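Local structure of 5-cytosine DNA methyltransferase (Entamoeba histolytica, 3QV2) at residues Lys230-Phe235 with Lys280-Phe285; Asn48-Lys53 with Ser287-Gln292; Asp114-Leu119 with Tyr144-Lys149. The protein probably transfers a methyl group from S-adenosyl-L-methionine to carbon 5 of cytosine in DNA or tRNA. All blocks are in the same frame, centred on the assembly; numbering follows the deposited sequence.

Contact 1: Lys230-Phe235 with Lys280-Phe285; sequences KRTCCF and KKIHGF. With SO4 (sulfate ion), chain E.
I282 and F235 make the closest contact. CD1 of I282 lies 3.8 Å from CE2 of F235, and the two side chains cross at about a right angle. The isoleucine is extended, with CD1 anti to CA (chi2 -179°), and this carries the methyl out from the helix. The same CD1 is 4.3 Å from OG1 of T232. H283 is the third partner, with its NE2 4.3 Å from CD2 of F235.

No hydrogen bond joins the segments directly. One water does so instead. It accepts from the backbone N of F235 at 3.1 Å and lies 2.8 Å from NE2 of H283. ND1 of H283 is bonded to S308, so both ring nitrogens have partners and the rotation of the imidazole is set. The carbonyl O of C233 stands 3.8 Å above one face of the F235 ring, displaced from the ring centre toward its edge atoms. OG1 of T232 is tied to N168 and P167.

Further out, the end of the helix is a Schellman motif. G284 takes a positive phi (83°), and G284 N and F285 N bond back to K281 O and K280 O. K281 points elsewhere: its NZ donates to O2 of a sulfate at 3.3 Å and pairs with D201. The sulfate probably comes from the crystallisation liquor.

The H283 side chain is about 7 Å from the bound S-adenosyl-L-homocysteine. The contact sets the end of helix 276-282 against the loop between strands 224-226 and 249-251. T232 also packs on V225 of the first strand, and Y239 meets the F235 ring edge-to-face.

Contact 2: Asn48-Lys53 with Ser287-Gln292; sequences NKIYSK and SNFTTQ
I50 of helix 45-55 carries the apolar part of this contact, and both its branches are used. CG2 meets CZ of F289 at 3.9 Å. CD1 meets CB of T291 at 4.1 Å. The isoleucine and phenylalanine side chains cross at about a right angle, whereas I50 and T291 run alongside each other in the same direction. F289 gets there because its ring is swung anti to the backbone N (chi1 -178°), which takes CZ over to the helix. The ring also meets that of F285, with the planes about 35° apart. I50 packs further on L296 and C304.

Close contact with a polar atom is limited to CG2 of I50, which lies 4.1 Å from O of T290. This is packing and not a bond.

Hydrogen bonds hold the loop from its own side and from just beyond the segments. OG1 of T290 accepts from the backbone N of Q292 at 2.9 Å, with an angle of 149° at the hydrogen. This is an ST turn, and it shapes the chain around T291. OG1 of T291 is bonded to Q301. The side-chain amide of N54, one residue further along the helix, accepts from T290 N through OD1 and donates to I50 O through ND2, so it ties loop to helix beside the apolar patch.

Helix 45-55 follows strand 36-41 in the Rossmann-like fold of class I methyltransferases. The cofactor site is close by: the I50 side chain is about 4 Å from that of I20, which binds S-adenosyl-L-homocysteine, and the F289 side chain is about 7 Å from the ligand itself.

Contact 3: Asp114-Leu119 with Tyr144-Lys149; sequences DILPYL and YNILIK
L116 and L147 fit together through their methyl ends. CD1 of L116 touches CD2 of L147 at 3.8 Å, and the two side chains cross at about a right angle. They reach each other by different routes. L116 leaves its backbone toward the helix opposite, with CG anti to the backbone N (chi1 -172°). L147 starts out pointing away from L116. Its CG is anti to the carbonyl carbon (chi1 -70°), and the CD2 branch turns back to the meeting point.

I146 supplies the second bump. Its CG2 faces the shallow dip between two neighbours on the other segment. It is 4.2 Å from CG of P117 and 4.5 Å from CD2 of L116. These distances are looser than that of the leucine pair. The compact, puckered ring of P117 presents CG here, and the backbones come nearest at this point: CA of P117 is 7.8 Å from CA of I146. At the leucine pair CA of L116 and CA of L147 are 8.5 Å apart.

Other residues complete the hollows. Y112 of helix 106-115, four residues before L116, packs on both I146 and L147. N150 touches L116 and P117 from just past helix 138-149, and its ND2 bonds to I146 O. L147 also rests on I154 of the edge strand 153-159.

The segments share no hydrogen bond, salt bridge or ring stack. Four aliphatic side chains meet by van der Waals contact alone, so shape fit and partial burial hold this point together, with no polar pair to fix the two segments in one exact register.

In the fold
Contacts 1 and 2 are neighbours, with centres about 17 Å apart. They touch where K280 NZ approaches F289 O at 3.0 Å, a weak hydrogen bond. Both use chain around the end of helix 276-282 and lie near the cofactor. Contact 3 has its centre about 35 Å from that of contact 1 and about 33 Å from that of contact 2, and touches neither. It packs the chain at the end of helix 106-115 on helix 138-149; these helices precede and follow strand 125-130 of the six-stranded sheet. Along the chain, 48-53 comes first, then contact 3, then contact 1, and 287-292 last. Contact 2 thus brings a late loop back to an early helix beside the cofactor site, while contact 3 is packing far from it.

Contact 1: Lys230-Phe235 with Lys280-Phe285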
loop_
_atom_site.group_PDB
_atom_site.type_symbol
_atom_site.label_atom_id
_atom_site.label_comp_id
_atom_site.label_asym_id
_atom_site.label_seq_id
_atom_site.Cartn_x
_atom_site.Cartn_y
_atom_site.Cartn_z
ATOM N N LYS A 230 -4.491 -10.400 -18.680
ATOM C CA LYS A 230 -3.778 -9.128 -18.558
ATOM C C LYS A 230 -3.379 -8.767 -17.129
ATOM O O LYS A 230 -2.216 -8.461 -16.863
ATOM C CB LYS A 230 -4.595 -7.986 -19.170
ATOM C CG LYS A 230 -4.607 -7.973 -20.688
ATOM C CD LYS A 230 -5.265 -6.710 -21.221
ATOM C CE LYS A 230 -5.240 -6.666 -22.742
ATOM N NZ LYS A 230 -5.853 -5.414 -23.270
ATOM N N ARG A 231 -4.342 -8.801 -16.214
ATOM C CA ARG A 231 -4.094 -8.341 -14.854
ATOM C C ARG A 231 -5.110 -8.876 -13.849
ATOM O O ARG A 231 -6.133 -9.451 -14.221
ATOM C CB ARG A 231 -4.099 -6.810 -14.808
ATOM C CG ARG A 231 -5.481 -6.204 -14.602
ATOM C CD ARG A 231 -6.426 -6.532 -15.750
ATOM N NE ARG A 231 -7.792 -6.097 -15.465
ATOM C CZ ARG A 231 -8.757 -6.895 -15.018
ATOM N NH1 ARG A 231 -8.517 -8.184 -14.811
ATOM N NH2 ARG A 231 -9.967 -6.406 -14.784
ATOM N N THR A 232 -4.808 -8.676 -12.571
ATOM C CA THR A 232 -5.735 -8.976 -11.490
ATOM C C THR A 232 -6.314 -7.672 -10.949
ATOM O O THR A 232 -5.673 -6.623 -11.025
ATOM C CB THR A 232 -5.033 -9.716 -10.344
ATOM O OG1 THR A 232 -3.904 -8.952 -9.903
ATOM C CG2 THR A 232 -4.560 -11.086 -10.804
ATOM N N CYS A 233 -7.523 -7.735 -10.400
ATOM C CA CYS A 233 -8.159 -6.547 -9.841
ATOM C C CYS A 233 -7.539 -6.154 -8.505
ATOM O O CYS A 233 -6.775 -6.917 -7.914
ATOM C CB CYS A 233 -9.668 -6.751 -9.687
ATOM S SG CYS A 233 -10.584 -6.720 -11.247
ATOM N N CYS A 234 -7.868 -4.955 -8.037
ATOM C CA CYS A 234 -7.351 -4.461 -6.769
ATOM C C CYS A 234 -7.790 -5.347 -5.608
ATOM O O CYS A 234 -8.982 -5.575 -5.405
ATOM C CB CYS A 234 -7.814 -3.024 -6.532
ATOM S SG CYS A 234 -7.271 -2.307 -4.964
ATOM N N PHE A 235 -6.821 -5.855 -4.853
ATOM C CA PHE A 235 -7.119 -6.617 -3.648
ATOM C C PHE A 235 -7.411 -5.657 -2.501
ATOM O O PHE A 235 -6.595 -4.793 -2.186
ATOM C CB PHE A 235 -5.945 -7.526 -3.276
ATOM C CG PHE A 235 -5.733 -8.674 -4.224
ATOM C CD1 PHE A 235 -6.547 -9.793 -4.172
ATOM C CD2 PHE A 235 -4.705 -8.643 -5.151
ATOM C CE1 PHE A 235 -6.350 -10.855 -5.036
ATOM C CE2 PHE A 235 -4.502 -9.702 -6.019
ATOM C CZ PHE A 235 -5.327 -10.809 -5.959
ATOM N N LYS A 280 0.771 -11.223 -1.430
ATOM C CA LYS A 280 2.019 -10.699 -0.892
ATOM C C LYS A 280 3.080 -10.576 -1.983
ATOM O O LYS A 280 3.812 -9.590 -2.040
ATOM C CB LYS A 280 2.518 -11.596 0.246
ATOM C CG LYS A 280 3.744 -11.075 0.977
ATOM C CD LYS A 280 5.029 -11.557 0.326
ATOM C CE LYS A 280 5.100 -13.074 0.312
ATOM N NZ LYS A 280 6.438 -13.551 -0.129
ATOM N N LYS A 281 3.151 -11.580 -2.852
ATOM C CA LYS A 281 4.095 -11.561 -3.964
ATOM C C LYS A 281 3.694 -10.544 -5.031
ATOM O O LYS A 281 4.546 -9.872 -5.612
ATOM C CB LYS A 281 4.240 -12.957 -4.578
ATOM C CG LYS A 281 5.087 -13.910 -3.747
ATOM C CD LYS A 281 5.194 -15.281 -4.391
ATOM C CE LYS A 281 3.878 -16.035 -4.313
ATOM N NZ LYS A 281 3.994 -17.413 -4.865
ATOM N N ILE A 282 2.395 -10.429 -5.281
ATOM C CA ILE A 282 1.897 -9.477 -6.270
ATOM C C ILE A 282 2.162 -8.036 -5.835
ATOM O O ILE A 282 2.424 -7.167 -6.667
ATOM C CB ILE A 282 0.391 -9.670 -6.535
ATOM C CG1 ILE A 282 0.132 -11.047 -7.158
ATOM C CG2 ILE A 282 -0.130 -8.574 -7.444
ATOM C CD1 ILE A 282 -1.328 -11.309 -7.474
ATOM N N HIS A 283 2.100 -7.791 -4.529
ATOM C CA HIS A 283 2.356 -6.457 -3.991
ATOM C C HIS A 283 3.850 -6.158 -3.896
ATOM O O HIS A 283 4.248 -5.051 -3.536
ATOM C CB HIS A 283 1.680 -6.277 -2.630
ATOM C CG HIS A 283 0.195 -6.101 -2.714
ATOM N ND1 HIS A 283 -0.558 -5.615 -1.664
ATOM C CD2 HIS A 283 -0.678 -6.342 -3.718
ATOM C CE1 HIS A 283 -1.827 -5.568 -2.021
ATOM N NE2 HIS A 283 -1.929 -6.004 -3.264
ATOM N N GLY A 284 4.672 -7.152 -4.211
ATOM C CA GLY A 284 6.104 -6.946 -4.328
ATOM C C GLY A 284 6.898 -6.989 -3.036
ATOM O O GLY A 284 7.974 -6.397 -2.953
ATOM N N PHE A 285 6.382 -7.684 -2.028
ATOM C CA PHE A 285 7.144 -7.893 -0.801
ATOM C C PHE A 285 8.232 -8.937 -1.047
ATOM O O PHE A 285 8.113 -9.756 -1.957
ATOM C CB PHE A 285 6.229 -8.326 0.347
ATOM C CG PHE A 285 5.301 -7.244 0.822
ATOM C CD1 PHE A 285 5.568 -6.542 1.986
ATOM C CD2 PHE A 285 4.162 -6.927 0.101
ATOM C CE1 PHE A 285 4.714 -5.546 2.423
ATOM C CE2 PHE A 285 3.306 -5.932 0.533
ATOM C CZ PHE A 285 3.583 -5.241 1.695
HETATM S S SO4 E . 7.130 -19.130 -2.974
HETATM O O1 SO4 E . 5.780 -19.429 -2.513
HETATM O O2 SO4 E . 7.042 -18.418 -4.257
HETATM O O3 SO4 E . 7.811 -18.314 -1.965
HETATM O O4 SO4 E . 7.928 -20.345 -3.145
HETATM O O HOH W 1 -3.871 -4.970 -4.969
#

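Contact 2: Asn48-Lys53 with Ser287-Gln292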
loop_
_atom_site.group_PDB
_atom_site.type_symbol
_atom_site.label_atom_id
_atom_site.label_comp_id
_atom_site.label_asym_id
_atom_site.label_seq_id
_atom_site.Cartn_x
_atom_site.Cartn_y
_atom_site.Cartn_z
ATOM N N ASN A 48 0.992 -4.928 13.523
ATOM C CA ASN A 48 2.289 -4.852 14.188
ATOM C C ASN A 48 2.951 -6.216 14.334
ATOM O O ASN A 48 4.156 -6.350 14.134
ATOM C CB ASN A 48 2.159 -4.189 15.560
ATOM C CG ASN A 48 1.603 -2.783 15.479
ATOM O OD1 ASN A 48 1.644 -2.145 14.427
ATOM N ND2 ASN A 48 1.082 -2.290 16.597
ATOM N N LYS A 49 2.162 -7.224 14.693
ATOM C CA LYS A 49 2.687 -8.576 14.855
ATOM C C LYS A 49 3.359 -9.073 13.581
ATOM O O LYS A 49 4.400 -9.728 13.636
ATOM C CB LYS A 49 1.584 -9.541 15.301
ATOM C CG LYS A 49 1.538 -9.757 16.807
ATOM C CD LYS A 49 0.121 -9.665 17.351
ATOM C CE LYS A 49 -0.783 -10.726 16.749
ATOM N NZ LYS A 49 -2.156 -10.664 17.324
ATOM N N ILE A 50 2.764 -8.755 12.437
ATOM C CA ILE A 50 3.354 -9.108 11.153
ATOM C C ILE A 50 4.638 -8.316 10.924
ATOM O O ILE A 50 5.656 -8.869 10.507
ATOM C CB ILE A 50 2.378 -8.848 9.992
ATOM C CG1 ILE A 50 1.134 -9.732 10.132
ATOM C CG2 ILE A 50 3.069 -9.085 8.657
ATOM C CD1 ILE A 50 0.143 -9.570 9.004
ATOM N N TYR A 51 4.585 -7.018 11.210
ATOM C CA TYR A 51 5.747 -6.152 11.056
ATOM C C TYR A 51 6.915 -6.664 11.891
ATOM O O TYR A 51 8.013 -6.871 11.378
ATOM C CB TYR A 51 5.403 -4.717 11.460
ATOM C CG TYR A 51 6.475 -3.710 11.110
ATOM C CD1 TYR A 51 6.349 -2.894 9.993
ATOM C CD2 TYR A 51 7.615 -3.579 11.892
ATOM C CE1 TYR A 51 7.327 -1.975 9.666
ATOM C CE2 TYR A 51 8.598 -2.663 11.572
ATOM C CZ TYR A 51 8.448 -1.863 10.459
ATOM O OH TYR A 51 9.419 -0.946 10.128
ATOM N N SER A 52 6.666 -6.866 13.181
ATOM C CA SER A 52 7.696 -7.328 14.105
ATOM C C SER A 52 8.231 -8.703 13.711
ATOM O O SER A 52 9.426 -8.968 13.828
ATOM C CB SER A 52 7.159 -7.355 15.537
ATOM O OG SER A 52 6.857 -6.047 15.993
ATOM N N LYS A 53 7.342 -9.575 13.246
ATOM C CA LYS A 53 7.738 -10.910 12.805
ATOM C C LYS A 53 8.755 -10.852 11.670
ATOM O O LYS A 53 9.723 -11.611 11.653
ATOM C CB LYS A 53 6.515 -11.718 12.365
ATOM C CG LYS A 53 6.845 -12.986 11.587
ATOM C CD LYS A 53 7.565 -14.013 12.446
ATOM C CE LYS A 53 7.850 -15.284 11.657
ATOM N NZ LYS A 53 8.461 -16.349 12.500
ATOM N N SER A 287 10.648 -12.164 -1.005
ATOM C CA SER A 287 10.290 -13.578 -1.015
ATOM C C SER A 287 10.246 -14.176 0.388
ATOM O O SER A 287 9.509 -15.127 0.645
ATOM C CB SER A 287 11.258 -14.371 -1.900
ATOM O OG SER A 287 12.604 -14.132 -1.534
ATOM N N ASN A 288 11.044 -13.620 1.290
ATOM C CA ASN A 288 11.093 -14.107 2.664
ATOM C C ASN A 288 10.063 -13.451 3.575
ATOM O O ASN A 288 9.776 -13.957 4.667
ATOM C CB ASN A 288 12.498 -13.955 3.245
ATOM C CG ASN A 288 13.417 -15.078 2.825
ATOM O OD1 ASN A 288 12.983 -16.218 2.668
ATOM N ND2 ASN A 288 14.693 -14.764 2.633
ATOM N N PHE A 289 9.511 -12.326 3.132
ATOM C CA PHE A 289 8.439 -11.678 3.875
ATOM C C PHE A 289 7.198 -12.563 3.840
ATOM O O PHE A 289 6.873 -13.142 2.806
ATOM C CB PHE A 289 8.126 -10.304 3.281
ATOM C CG PHE A 289 7.064 -9.550 4.029
ATOM C CD1 PHE A 289 7.406 -8.583 4.965
ATOM C CD2 PHE A 289 5.719 -9.807 3.800
ATOM C CE1 PHE A 289 6.426 -7.890 5.656
ATOM C CE2 PHE A 289 4.740 -9.116 4.490
ATOM C CZ PHE A 289 5.095 -8.158 5.418
ATOM N N THR A 290 6.509 -12.669 4.972
ATOM C CA THR A 290 5.303 -13.485 5.049
ATOM C C THR A 290 4.291 -12.942 6.058
ATOM O O THR A 290 4.659 -12.501 7.147
ATOM C CB THR A 290 5.633 -14.953 5.400
ATOM O OG1 THR A 290 4.422 -15.714 5.482
ATOM C CG2 THR A 290 6.370 -15.034 6.730
ATOM N N THR A 291 3.018 -12.970 5.681
ATOM C CA THR A 291 1.939 -12.585 6.579
ATOM C C THR A 291 1.484 -13.811 7.360
ATOM O O THR A 291 0.634 -13.721 8.247
ATOM C CB THR A 291 0.741 -12.016 5.806
ATOM O OG1 THR A 291 0.198 -13.033 4.954
ATOM C CG2 THR A 291 1.169 -10.826 4.959
ATOM N N GLN A 292 2.060 -14.959 7.014
ATOM C CA GLN A 292 1.725 -16.220 7.663
ATOM C C GLN A 292 2.317 -16.286 9.065
ATOM O O GLN A 292 3.097 -17.185 9.380
ATOM C CB GLN A 292 2.230 -17.401 6.831
ATOM C CG GLN A 292 1.714 -18.755 7.292
ATOM C CD GLN A 292 0.230 -18.933 7.038
ATOM O OE1 GLN A 292 -0.176 -19.428 5.989
ATOM N NE2 GLN A 292 -0.589 -18.529 8.004
#

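Contact 3: Asp114-Leu119 with Tyr144-Lys149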
loop_
_atom_site.group_PDB
_atom_site.type_symbol
_atom_site.label_atom_id
_atom_site.label_comp_id
_atom_site.label_asym_id
_atom_site.label_seq_id
_atom_site.Cartn_x
_atom_site.Cartn_y
_atom_site.Cartn_z
ATOM N N ASP A 114 0.636 20.302 13.815
ATOM C CA ASP A 114 1.195 20.482 15.148
ATOM C C ASP A 114 2.669 20.101 15.286
ATOM O O ASP A 114 3.343 20.559 16.207
ATOM C CB ASP A 114 0.357 19.707 16.169
ATOM C CG ASP A 114 -1.119 20.042 16.082
ATOM O OD1 ASP A 114 -1.449 21.199 15.749
ATOM O OD2 ASP A 114 -1.953 19.149 16.341
ATOM N N ILE A 115 3.170 19.269 14.380
ATOM C CA ILE A 115 4.539 18.775 14.492
ATOM C C ILE A 115 5.510 19.432 13.513
ATOM O O ILE A 115 6.424 20.151 13.916
ATOM C CB ILE A 115 4.610 17.247 14.299
ATOM C CG1 ILE A 115 3.620 16.545 15.229
ATOM C CG2 ILE A 115 6.028 16.747 14.531
ATOM C CD1 ILE A 115 3.880 16.798 16.697
ATOM N N LEU A 116 5.299 19.181 12.225
ATOM C CA LEU A 116 6.236 19.599 11.181
ATOM C C LEU A 116 6.710 21.054 11.274
ATOM O O LEU A 116 7.908 21.317 11.198
ATOM C CB LEU A 116 5.652 19.309 9.792
ATOM C CG LEU A 116 6.565 19.516 8.581
ATOM C CD1 LEU A 116 6.242 18.515 7.486
ATOM C CD2 LEU A 116 6.465 20.941 8.057
ATOM N N PRO A 117 5.774 22.004 11.432
ATOM C CA PRO A 117 6.151 23.423 11.407
ATOM C C PRO A 117 7.009 23.853 12.594
ATOM O O PRO A 117 7.506 24.979 12.594
ATOM C CB PRO A 117 4.799 24.147 11.466
ATOM C CG PRO A 117 3.791 23.129 11.040
ATOM C CD PRO A 117 4.317 21.832 11.555
ATOM N N TYR A 118 7.183 22.983 13.584
ATOM C CA TYR A 118 7.882 23.370 14.807
ATOM C C TYR A 118 9.175 22.594 15.057
ATOM O O TYR A 118 9.930 22.920 15.971
ATOM C CB TYR A 118 6.944 23.271 16.016
ATOM C CG TYR A 118 5.719 24.150 15.892
ATOM C CD1 TYR A 118 5.786 25.510 16.170
ATOM C CD2 TYR A 118 4.500 23.623 15.491
ATOM C CE1 TYR A 118 4.670 26.319 16.054
ATOM C CE2 TYR A 118 3.379 24.423 15.374
ATOM C CZ TYR A 118 3.470 25.769 15.655
ATOM O OH TYR A 118 2.358 26.571 15.540
ATOM N N LEU A 119 9.432 21.575 14.242
ATOM C CA LEU A 119 10.669 20.810 14.356
ATOM C C LEU A 119 11.880 21.693 14.084
ATOM O O LEU A 119 11.847 22.547 13.199
ATOM C CB LEU A 119 10.671 19.637 13.373
ATOM C CG LEU A 119 9.624 18.542 13.587
ATOM C CD1 LEU A 119 9.658 17.543 12.442
ATOM C CD2 LEU A 119 9.849 17.846 14.914
ATOM N N TYR A 144 -0.872 20.298 1.796
ATOM C CA TYR A 144 -0.110 20.880 0.698
ATOM C C TYR A 144 0.329 22.297 1.044
ATOM O O TYR A 144 1.498 22.648 0.891
ATOM C CB TYR A 144 -0.937 20.880 -0.591
ATOM C CG TYR A 144 -0.197 21.410 -1.800
ATOM C CD1 TYR A 144 0.539 20.560 -2.616
ATOM C CD2 TYR A 144 -0.237 22.758 -2.127
ATOM C CE1 TYR A 144 1.216 21.039 -3.722
ATOM C CE2 TYR A 144 0.436 23.247 -3.230
ATOM C CZ TYR A 144 1.162 22.383 -4.025
ATOM O OH TYR A 144 1.837 22.861 -5.125
ATOM N N ASN A 145 -0.615 23.107 1.516
ATOM C CA ASN A 145 -0.314 24.473 1.930
ATOM C C ASN A 145 0.748 24.519 3.023
ATOM O O ASN A 145 1.682 25.316 2.957
ATOM C CB ASN A 145 -1.584 25.192 2.394
ATOM C CG ASN A 145 -2.506 25.552 1.246
ATOM O OD1 ASN A 145 -2.053 25.897 0.154
ATOM N ND2 ASN A 145 -3.809 25.475 1.487
ATOM N N ILE A 146 0.599 23.663 4.030
ATOM C CA ILE A 146 1.562 23.599 5.122
ATOM C C ILE A 146 2.958 23.273 4.597
ATOM O O ILE A 146 3.930 23.950 4.931
ATOM C CB ILE A 146 1.158 22.554 6.177
ATOM C CG1 ILE A 146 -0.118 22.987 6.901
ATOM C CG2 ILE A 146 2.284 22.344 7.175
ATOM C CD1 ILE A 146 -0.596 21.998 7.940
ATOM N N LEU A 147 3.047 22.237 3.770
ATOM C CA LEU A 147 4.319 21.841 3.177
ATOM C C LEU A 147 4.943 22.986 2.387
ATOM O O LEU A 147 6.136 23.259 2.513
ATOM C CB LEU A 147 4.137 20.614 2.278
ATOM C CG LEU A 147 3.837 19.296 2.996
ATOM C CD1 LEU A 147 3.536 18.191 1.997
ATOM C CD2 LEU A 147 4.999 18.908 3.896
ATOM N N ILE A 148 4.132 23.657 1.574
ATOM C CA ILE A 148 4.604 24.794 0.792
ATOM C C ILE A 148 5.130 25.905 1.695
ATOM O O ILE A 148 6.225 26.426 1.480
ATOM C CB ILE A 148 3.495 25.359 -0.114
ATOM C CG1 ILE A 148 3.231 24.409 -1.282
ATOM C CG2 ILE A 148 3.883 26.734 -0.635
ATOM C CD1 ILE A 148 4.449 24.160 -2.146
ATOM N N LYS A 149 4.344 26.259 2.705
ATOM C CA LYS A 149 4.728 27.306 3.642
ATOM C C LYS A 149 6.022 26.951 4.370
ATOM O O LYS A 149 6.779 27.832 4.777
ATOM C CB LYS A 149 3.603 27.564 4.648
ATOM C CG LYS A 149 3.944 28.598 5.709
ATOM C CD LYS A 149 2.771 28.842 6.642
ATOM C CE LYS A 149 3.158 29.776 7.780
ATOM N NZ LYS A 149 4.257 29.211 8.614
#